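Local coordinates for protein transcriptional repressor, TetR family (Thermus thermophilus, PDB 3ANP) that probably represses transcription of fatty acid degradation genes by binding DNA, and binds lauroyl-CoA in its ligand-binding domain, at residues 52-61 against 118-126. Sequence-based numbering, arbitrary orientation.
Sequences YKEAVLLDYG and RARAAFEAL. With DCC (dodecyl-coa), chain E.
Arg118 lays its guanidinium flat over one face of the Tyr52 ring, the two planes 7° apart. CZ of Arg118 sits 3.6 Å from the centroid of the Tyr52 ring, a cation-pi contact. Arg118 CD adds a CH-pi contact over the same face. The Arg118 chain bends at chi3 (60°), which helps turn the guanidinium along the ring, and the two side chains run past each other in opposite directions. Ala55 CB lies over the opposite face of the ring, nearer its rim.

Polar contacts hold the ends of both groups. Glu54 OE1 forms a salt bridge with Arg118 NH2 at 3.3 Å, and a water links the same two atoms. Glu110 of helix 101-110 takes Arg118 NE in a second salt bridge. Tyr52 OH donates to another water at 2.5 Å, which in turn donates to Arg118 O. Replacing Tyr52 with an alanine would remove the ring, and the Arg118 guanidinium would probably lose its flat support and the water link to Arg118 O.

Apolar packing follows along helix 54-77. Leu58 CD2 touches Ala122 CB and Leu126 CD1, each at 3.9 Å, and Leu58 CB meets Ala125 CB. Leu126 CD2 reaches Gly61 C at 3.5 Å, where a side chain on Gly61 would clash.

The two helical segments run nearly parallel, at 21°. Ala119, Arg120 and Phe123 of helix 116-125, with Leu126 just after it, line the dodecyl-CoA pocket. The charged, water-linked stack thus gives way to apolar packing that ends on a pocket residue, consistent with a route from ligand to DNA-binding domain.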
ATOM      1  N   TYR A  52      19.247  12.087  -6.967  1.00 15.15           N
ATOM      2  CA  TYR A  52      18.033  12.803  -6.592  1.00 16.55           C
ATOM      3  C   TYR A  52      18.004  12.823  -5.066  1.00 15.05           C
ATOM      4  O   TYR A  52      18.552  11.920  -4.435  1.00 17.37           O
ATOM      5  CB  TYR A  52      16.772  12.138  -7.202  1.00 17.55           C
ATOM      6  CG  TYR A  52      16.708  10.627  -7.099  1.00 18.24           C
ATOM      7  CD1 TYR A  52      16.023   9.999  -6.052  1.00 19.35           C
ATOM      8  CD2 TYR A  52      17.329   9.823  -8.056  1.00 17.42           C
ATOM      9  CE1 TYR A  52      15.955   8.601  -5.963  1.00 17.32           C
ATOM     10  CE2 TYR A  52      17.280   8.441  -7.972  1.00 18.03           C
ATOM     11  CZ  TYR A  52      16.591   7.832  -6.924  1.00 21.44           C
ATOM     12  OH  TYR A  52      16.569   6.464  -6.845  1.00 23.82           O
ATOM     13  N   LYS A  53      17.400  13.858  -4.482  1.00 15.68           N
ATOM     14  CA  LYS A  53      17.358  14.014  -3.017  1.00 16.48           C
ATOM     15  C   LYS A  53      16.849  12.795  -2.239  1.00 17.88           C
ATOM     16  O   LYS A  53      17.350  12.504  -1.140  1.00 14.94           O
ATOM     17  CB  LYS A  53      16.525  15.243  -2.635  1.00 18.01           C
ATOM     18  CG  LYS A  53      17.195  16.606  -2.898  1.00 16.54           C
ATOM     19  CD  LYS A  53      16.185  17.758  -2.802  1.00 16.64           C
ATOM     20  CE  LYS A  53      15.410  17.734  -1.475  1.00 14.23           C
ATOM     21  NZ  LYS A  53      14.332  18.785  -1.442  1.00 13.90           N
ATOM     22  N   GLU A  54      15.868  12.082  -2.795  1.00 16.25           N
ATOM     23  CA  GLU A  54      15.303  10.913  -2.116  1.00 15.61           C
ATOM     24  C   GLU A  54      16.300   9.775  -1.950  1.00 15.66           C
ATOM     25  O   GLU A  54      16.136   8.909  -1.080  1.00 14.35           O
ATOM     26  CB  GLU A  54      14.069  10.387  -2.867  1.00 16.05           C
ATOM     27  CG  GLU A  54      12.839  11.266  -2.775  1.00 18.03           C
ATOM     28  CD  GLU A  54      12.932  12.527  -3.613  1.00 20.18           C
ATOM     29  OE1 GLU A  54      13.833  12.627  -4.475  1.00 20.30           O
ATOM     30  OE2 GLU A  54      12.090  13.419  -3.412  1.00 23.96           O
ATOM     31  N   ALA A  55      17.324   9.749  -2.800  1.00 14.01           N
ATOM     32  CA  ALA A  55      18.319   8.698  -2.700  1.00 12.47           C
ATOM     33  C   ALA A  55      19.012   8.815  -1.333  1.00 13.19           C
ATOM     34  O   ALA A  55      19.484   7.822  -0.786  1.00 18.09           O
ATOM     35  CB  ALA A  55      19.345   8.807  -3.854  1.00 13.81           C
ATOM     36  N   VAL A  56      19.078  10.024  -0.781  1.00 15.54           N
ATOM     37  CA  VAL A  56      19.688  10.191   0.544  1.00 14.62           C
ATOM     38  C   VAL A  56      18.787   9.491   1.567  1.00 15.45           C
ATOM     39  O   VAL A  56      19.262   8.720   2.410  1.00 16.23           O
ATOM     40  CB  VAL A  56      19.829  11.693   0.950  1.00 16.17           C
ATOM     41  CG1 VAL A  56      20.316  11.794   2.393  1.00 17.78           C
ATOM     42  CG2 VAL A  56      20.828  12.413   0.020  1.00 14.43           C
ATOM     43  N   LEU A  57      17.483   9.750   1.493  1.00 13.42           N
ATOM     44  CA  LEU A  57      16.546   9.130   2.430  1.00 14.68           C
ATOM     45  C   LEU A  57      16.559   7.603   2.308  1.00 15.12           C
ATOM     46  O   LEU A  57      16.424   6.896   3.304  1.00 16.45           O
ATOM     47  CB  LEU A  57      15.130   9.668   2.196  1.00 15.48           C
ATOM     48  CG  LEU A  57      14.946  11.184   2.317  1.00 16.25           C
ATOM     49  CD1 LEU A  57      13.514  11.547   1.910  1.00 19.49           C
ATOM     50  CD2 LEU A  57      15.241  11.652   3.759  1.00 15.25           C
ATOM     51  N   LEU A  58      16.726   7.083   1.095  1.00 14.32           N
ATOM     52  CA  LEU A  58      16.764   5.634   0.933  1.00 15.24           C
ATOM     53  C   LEU A  58      17.968   5.070   1.668  1.00 15.77           C
ATOM     54  O   LEU A  58      17.886   4.009   2.270  1.00 15.80           O
ATOM     55  CB  LEU A  58      16.834   5.245  -0.535  1.00 18.00           C
ATOM     56  CG  LEU A  58      15.562   5.574  -1.322  1.00 14.92           C
ATOM     57  CD1 LEU A  58      15.781   5.151  -2.768  1.00 16.58           C
ATOM     58  CD2 LEU A  58      14.348   4.856  -0.722  1.00 13.70           C
ATOM     59  N   ASP A  59      19.094   5.775   1.610  1.00 16.52           N
ATOM     60  CA  ASP A  59      20.287   5.319   2.322  1.00 15.67           C
ATOM     61  C   ASP A  59      19.981   5.219   3.819  1.00 14.26           C
ATOM     62  O   ASP A  59      20.385   4.256   4.482  1.00 12.82           O
ATOM     63  CB  ASP A  59      21.452   6.288   2.092  1.00 20.05           C
ATOM     64  CG  ASP A  59      22.429   5.793   1.025  1.00 28.45           C
ATOM     65  OD1 ASP A  59      22.071   4.860   0.266  1.00 27.30           O
ATOM     66  OD2 ASP A  59      23.553   6.342   0.941  1.00 25.75           O
ATOM     67  N   TYR A  60      19.272   6.216   4.348  1.00 14.30           N
ATOM     68  CA  TYR A  60      18.903   6.216   5.774  1.00 15.65           C
ATOM     69  C   TYR A  60      17.976   5.046   6.061  1.00 15.86           C
ATOM     70  O   TYR A  60      18.170   4.304   7.025  1.00 15.63           O
ATOM     71  CB  TYR A  60      18.189   7.513   6.153  1.00 15.59           C
ATOM     72  CG  TYR A  60      17.832   7.625   7.628  1.00 19.06           C
ATOM     73  CD1 TYR A  60      16.685   8.308   8.036  1.00 21.24           C
ATOM     74  CD2 TYR A  60      18.658   7.080   8.614  1.00 20.14           C
ATOM     75  CE1 TYR A  60      16.367   8.447   9.396  1.00 21.59           C
ATOM     76  CE2 TYR A  60      18.345   7.210   9.973  1.00 23.25           C
ATOM     77  CZ  TYR A  60      17.200   7.896  10.350  1.00 25.10           C
ATOM     78  OH  TYR A  60      16.899   8.033  11.685  1.00 26.96           O
ATOM     79  N   GLY A  61      16.954   4.888   5.224  1.00 16.09           N
ATOM     80  CA  GLY A  61      16.029   3.781   5.409  1.00 16.32           C
ATOM     81  C   GLY A  61      16.736   2.437   5.414  1.00 13.57           C
ATOM     82  O   GLY A  61      16.405   1.554   6.216  1.00 14.22           O
ATOM     83  N   ARG A 118      13.154   4.029 -10.502  1.00 15.44           N
ATOM     84  CA  ARG A 118      13.278   4.595  -9.163  1.00 20.34           C
ATOM     85  C   ARG A 118      12.435   3.842  -8.143  1.00 20.68           C
ATOM     86  O   ARG A 118      12.859   3.686  -6.994  1.00 17.66           O
ATOM     87  CB  ARG A 118      12.915   6.078  -9.169  1.00 22.32           C
ATOM     88  CG  ARG A 118      14.125   6.925  -9.528  1.00 25.13           C
ATOM     89  CD  ARG A 118      13.856   8.401  -9.622  1.00 21.87           C
ATOM     90  NE  ARG A 118      13.351   9.005  -8.394  1.00 17.90           N
ATOM     91  CZ  ARG A 118      13.368  10.313  -8.172  1.00 19.72           C
ATOM     92  NH1 ARG A 118      13.887  11.131  -9.085  1.00 18.62           N
ATOM     93  NH2 ARG A 118      12.819  10.813  -7.080  1.00 18.40           N
ATOM     94  N   ALA A 119      11.256   3.366  -8.551  1.00 19.01           N
ATOM     95  CA  ALA A 119      10.405   2.608  -7.628  1.00 19.03           C
ATOM     96  C   ALA A 119      11.132   1.327  -7.264  1.00 18.08           C
ATOM     97  O   ALA A 119      11.135   0.913  -6.105  1.00 17.94           O
ATOM     98  CB  ALA A 119       9.045   2.264  -8.268  1.00 17.70           C
ATOM     99  N   ARG A 120      11.749   0.700  -8.264  1.00 18.29           N
ATOM    100  CA  ARG A 120      12.493  -0.531  -8.048  1.00 18.43           C
ATOM    101  C   ARG A 120      13.689  -0.282  -7.135  1.00 18.50           C
ATOM    102  O   ARG A 120      14.014  -1.099  -6.281  1.00 17.29           O
ATOM    103  CB  ARG A 120      12.992  -1.100  -9.377  1.00 23.99           C
ATOM    104  CG  ARG A 120      13.612  -2.471  -9.227  1.00 27.73           C
ATOM    105  CD  ARG A 120      14.153  -2.996 -10.549  1.00 35.43           C
ATOM    106  NE  ARG A 120      14.588  -4.385 -10.417  1.00 44.75           N
ATOM    107  CZ  ARG A 120      13.763  -5.426 -10.341  1.00 43.60           C
ATOM    108  NH1 ARG A 120      12.452  -5.246 -10.390  1.00 47.17           N
ATOM    109  NH2 ARG A 120      14.252  -6.649 -10.205  1.00 48.06           N
ATOM    110  N   ALA A 121      14.358   0.844  -7.338  1.00 18.97           N
ATOM    111  CA  ALA A 121      15.504   1.201  -6.504  1.00 19.89           C
ATOM    112  C   ALA A 121      15.058   1.344  -5.041  1.00 15.82           C
ATOM    113  O   ALA A 121      15.734   0.877  -4.129  1.00 16.76           O
ATOM    114  CB  ALA A 121      16.108   2.516  -6.989  1.00 16.75           C
ATOM    115  N   ALA A 122      13.925   2.000  -4.827  1.00 16.96           N
ATOM    116  CA  ALA A 122      13.427   2.197  -3.467  1.00 17.77           C
ATOM    117  C   ALA A 122      13.112   0.835  -2.856  1.00 17.38           C
ATOM    118  O   ALA A 122      13.484   0.542  -1.721  1.00 14.56           O
ATOM    119  CB  ALA A 122      12.176   3.066  -3.489  1.00 16.57           C
ATOM    120  N   PHE A 123      12.443  -0.007  -3.635  1.00 12.88           N
ATOM    121  CA  PHE A 123      12.071  -1.324  -3.157  1.00 15.30           C
ATOM    122  C   PHE A 123      13.286  -2.149  -2.735  1.00 15.21           C
ATOM    123  O   PHE A 123      13.268  -2.808  -1.689  1.00 16.75           O
ATOM    124  CB  PHE A 123      11.310  -2.084  -4.249  1.00 16.75           C
ATOM    125  CG  PHE A 123      10.679  -3.343  -3.757  1.00 17.04           C
ATOM    126  CD1 PHE A 123       9.419  -3.310  -3.159  1.00 14.74           C
ATOM    127  CD2 PHE A 123      11.354  -4.553  -3.840  1.00 21.55           C
ATOM    128  CE1 PHE A 123       8.839  -4.475  -2.645  1.00 18.15           C
ATOM    129  CE2 PHE A 123      10.783  -5.727  -3.329  1.00 21.70           C
ATOM    130  CZ  PHE A 123       9.524  -5.685  -2.731  1.00 20.01           C
ATOM    131  N   GLU A 124      14.345  -2.117  -3.544  1.00 14.81           N
ATOM    132  CA  GLU A 124      15.541  -2.894  -3.231  1.00 16.65           C
ATOM    133  C   GLU A 124      16.318  -2.347  -2.041  1.00 15.89           C
ATOM    134  O   GLU A 124      17.009  -3.096  -1.350  1.00 17.81           O
ATOM    135  CB  GLU A 124      16.469  -2.972  -4.442  1.00 22.95           C
ATOM    136  CG  GLU A 124      15.874  -3.753  -5.610  1.00 33.00           C
ATOM    137  CD  GLU A 124      16.867  -3.943  -6.730  1.00 38.54           C
ATOM    138  OE1 GLU A 124      17.918  -4.565  -6.478  1.00 47.16           O
ATOM    139  OE2 GLU A 124      16.606  -3.474  -7.853  1.00 42.61           O
ATOM    140  N   ALA A 125      16.200  -1.049  -1.798  1.00 18.17           N
ATOM    141  CA  ALA A 125      16.900  -0.444  -0.669  1.00 18.92           C
ATOM    142  C   ALA A 125      16.169  -0.690   0.650  1.00 18.47           C
ATOM    143  O   ALA A 125      16.752  -0.521   1.716  1.00 17.63           O
ATOM    144  CB  ALA A 125      17.040   1.053  -0.892  1.00 19.75           C
ATOM    145  N   LEU A 126      14.901  -1.103   0.578  1.00 15.61           N
ATOM    146  CA  LEU A 126      14.096  -1.301   1.785  1.00 14.22           C
ATOM    147  C   LEU A 126      13.377  -2.661   1.788  1.00 16.37           C
ATOM    148  O   LEU A 126      12.151  -2.724   1.942  1.00 16.48           O
ATOM    149  CB  LEU A 126      13.051  -0.176   1.868  1.00 15.26           C
ATOM    150  CG  LEU A 126      13.552   1.271   1.705  1.00 17.07           C
ATOM    151  CD1 LEU A 126      12.386   2.234   1.419  1.00 12.67           C
ATOM    152  CD2 LEU A 126      14.280   1.681   3.003  1.00 15.89           C
TER
HETATM  153  C2  DCC E1000      14.804 -14.160 -11.686  1.00 89.70           C
HETATM  154  C4  DCC E1000      13.373 -14.463  -9.896  1.00 87.58           C
HETATM  155  C5  DCC E1000      14.451 -14.394  -9.026  1.00 88.86           C
HETATM  156  C6  DCC E1000      15.721 -14.202  -9.558  1.00 90.02           C
HETATM  157  C8  DCC E1000      12.659 -14.690  -7.878  1.00 86.57           C
HETATM  158  C10 DCC E1000      11.612   0.537   6.595  1.00 31.01           C
HETATM  159  C11 DCC E1000      12.155   1.824   7.219  1.00 33.30           C
HETATM  160  C12 DCC E1000      12.986   1.520   8.466  1.00 40.65           C
HETATM  161  N9  DCC E1000      12.284 -14.647  -9.154  1.00 84.62           N
HETATM  162  N7  DCC E1000      13.979 -14.538  -7.792  1.00 88.49           N
HETATM  163  N3  DCC E1000      13.584 -14.344 -11.214  1.00 88.95           N
HETATM  164  N1  DCC E1000      15.855 -14.089 -10.887  1.00 90.22           N
HETATM  165  N6  DCC E1000      16.783 -14.128  -8.761  1.00 90.40           N
HETATM  166  C1' DCC E1000      10.900 -14.791  -9.660  1.00 79.00           C
HETATM  167  C2' DCC E1000       9.876 -14.518  -8.561  1.00 77.10           C
HETATM  168  O2' DCC E1000       9.830 -15.626  -7.658  1.00 77.59           O
HETATM  169  C3' DCC E1000       8.626 -14.523  -9.440  1.00 74.77           C
HETATM  170  O3' DCC E1000       8.240 -15.867  -9.737  1.00 77.75           O
HETATM  171  C4' DCC E1000       9.121 -13.836 -10.716  1.00 70.26           C
HETATM  172  O4' DCC E1000      10.555 -13.764 -10.600  1.00 73.25           O
HETATM  173  C5' DCC E1000       8.517 -12.433 -10.780  1.00 59.98           C
HETATM  174  O5' DCC E1000       8.825 -11.703  -9.590  1.00 47.41           O
HETATM  175  P1  DCC E1000       7.986 -10.387  -9.195  1.00 39.40           P
HETATM  176  O11 DCC E1000       6.539 -10.643  -9.369  1.00 37.82           O
HETATM  177  O12 DCC E1000       8.469  -9.915  -7.878  1.00 41.68           O
HETATM  178  O6  DCC E1000       8.422  -9.314 -10.313  1.00 36.21           O
HETATM  179  P2  DCC E1000       9.721  -8.385 -10.120  1.00 34.11           P
HETATM  180  O21 DCC E1000      10.023  -8.197 -11.558  1.00 33.65           O
HETATM  181  O22 DCC E1000      10.468  -9.268  -9.197  1.00 35.84           O
HETATM  182  O7  DCC E1000       8.877  -7.170  -9.483  1.00 30.73           O
HETATM  183  CPA DCC E1000       8.712  -7.021  -8.071  1.00 24.21           C
HETATM  184  CPB DCC E1000       9.010  -5.575  -7.666  1.00 24.22           C
HETATM  185  CP8 DCC E1000       8.300  -4.622  -8.633  1.00 21.19           C
HETATM  186  CP7 DCC E1000      10.521  -5.336  -7.708  1.00 25.19           C
HETATM  187  CP9 DCC E1000       8.499  -5.335  -6.244  1.00 24.55           C
HETATM  188  OP3 DCC E1000       6.882  -4.758  -8.519  1.00 19.49           O
HETATM  189  CP6 DCC E1000       8.712  -3.176  -8.347  1.00 21.28           C
HETATM  190  OP2 DCC E1000       9.728  -2.703  -8.853  1.00 21.24           O
HETATM  191  NP2 DCC E1000       7.911  -2.502  -7.526  1.00 20.16           N
HETATM  192  CP5 DCC E1000       8.181  -1.102  -7.163  1.00 20.48           C
HETATM  193  CP4 DCC E1000       7.605  -0.803  -5.777  1.00 20.11           C
HETATM  194  CP3 DCC E1000       6.089  -1.011  -5.754  1.00 21.38           C
HETATM  195  OP1 DCC E1000       5.590  -2.049  -6.186  1.00 23.64           O
HETATM  196  NP1 DCC E1000       5.383  -0.010  -5.235  1.00 25.10           N
HETATM  197  CP2 DCC E1000       3.915  -0.065  -5.157  1.00 21.81           C
HETATM  198  CP1 DCC E1000       3.485  -1.044  -4.060  1.00 20.26           C
HETATM  199  S   DCC E1000       3.865  -0.450  -2.371  1.00 22.38           S
HETATM  200  P3  DCC E1000       6.677 -16.254  -9.714  1.00 79.22           P
HETATM  201  O31 DCC E1000       6.278 -16.908  -8.447  1.00 79.35           O
HETATM  202  O32 DCC E1000       5.866 -14.889  -9.981  1.00 79.46           O
HETATM  203  O33 DCC E1000       6.445 -17.194 -10.999  1.00 80.95           O
HETATM  204  CA1 DCC E1000       5.426  -1.177  -2.053  1.00 17.30           C
HETATM  205  CA2 DCC E1000       5.931  -1.243  -0.609  1.00 18.51           C
HETATM  206  OA1 DCC E1000       6.110  -1.621  -2.975  1.00 19.89           O
HETATM  207  CA3 DCC E1000       7.063  -2.262  -0.471  1.00 16.33           C
HETATM  208  CA4 DCC E1000       7.527  -2.417   0.980  1.00 19.60           C
HETATM  209  CA5 DCC E1000       8.090  -1.116   1.558  1.00 18.32           C
HETATM  210  CA6 DCC E1000       8.745  -1.388   2.914  1.00 19.51           C
HETATM  211  CA7 DCC E1000       9.398  -0.125   3.478  1.00 18.92           C
HETATM  212  CA8 DCC E1000      10.162  -0.432   4.768  1.00 22.30           C
HETATM  213  CA9 DCC E1000      10.752   0.847   5.367  1.00 24.20           C
HETATM  214  O   HOH W   1      14.428   5.531  -5.829  1.00 17.21           O
HETATM  215  O   HOH W   2      13.124  13.906  -7.137  1.00 31.80           O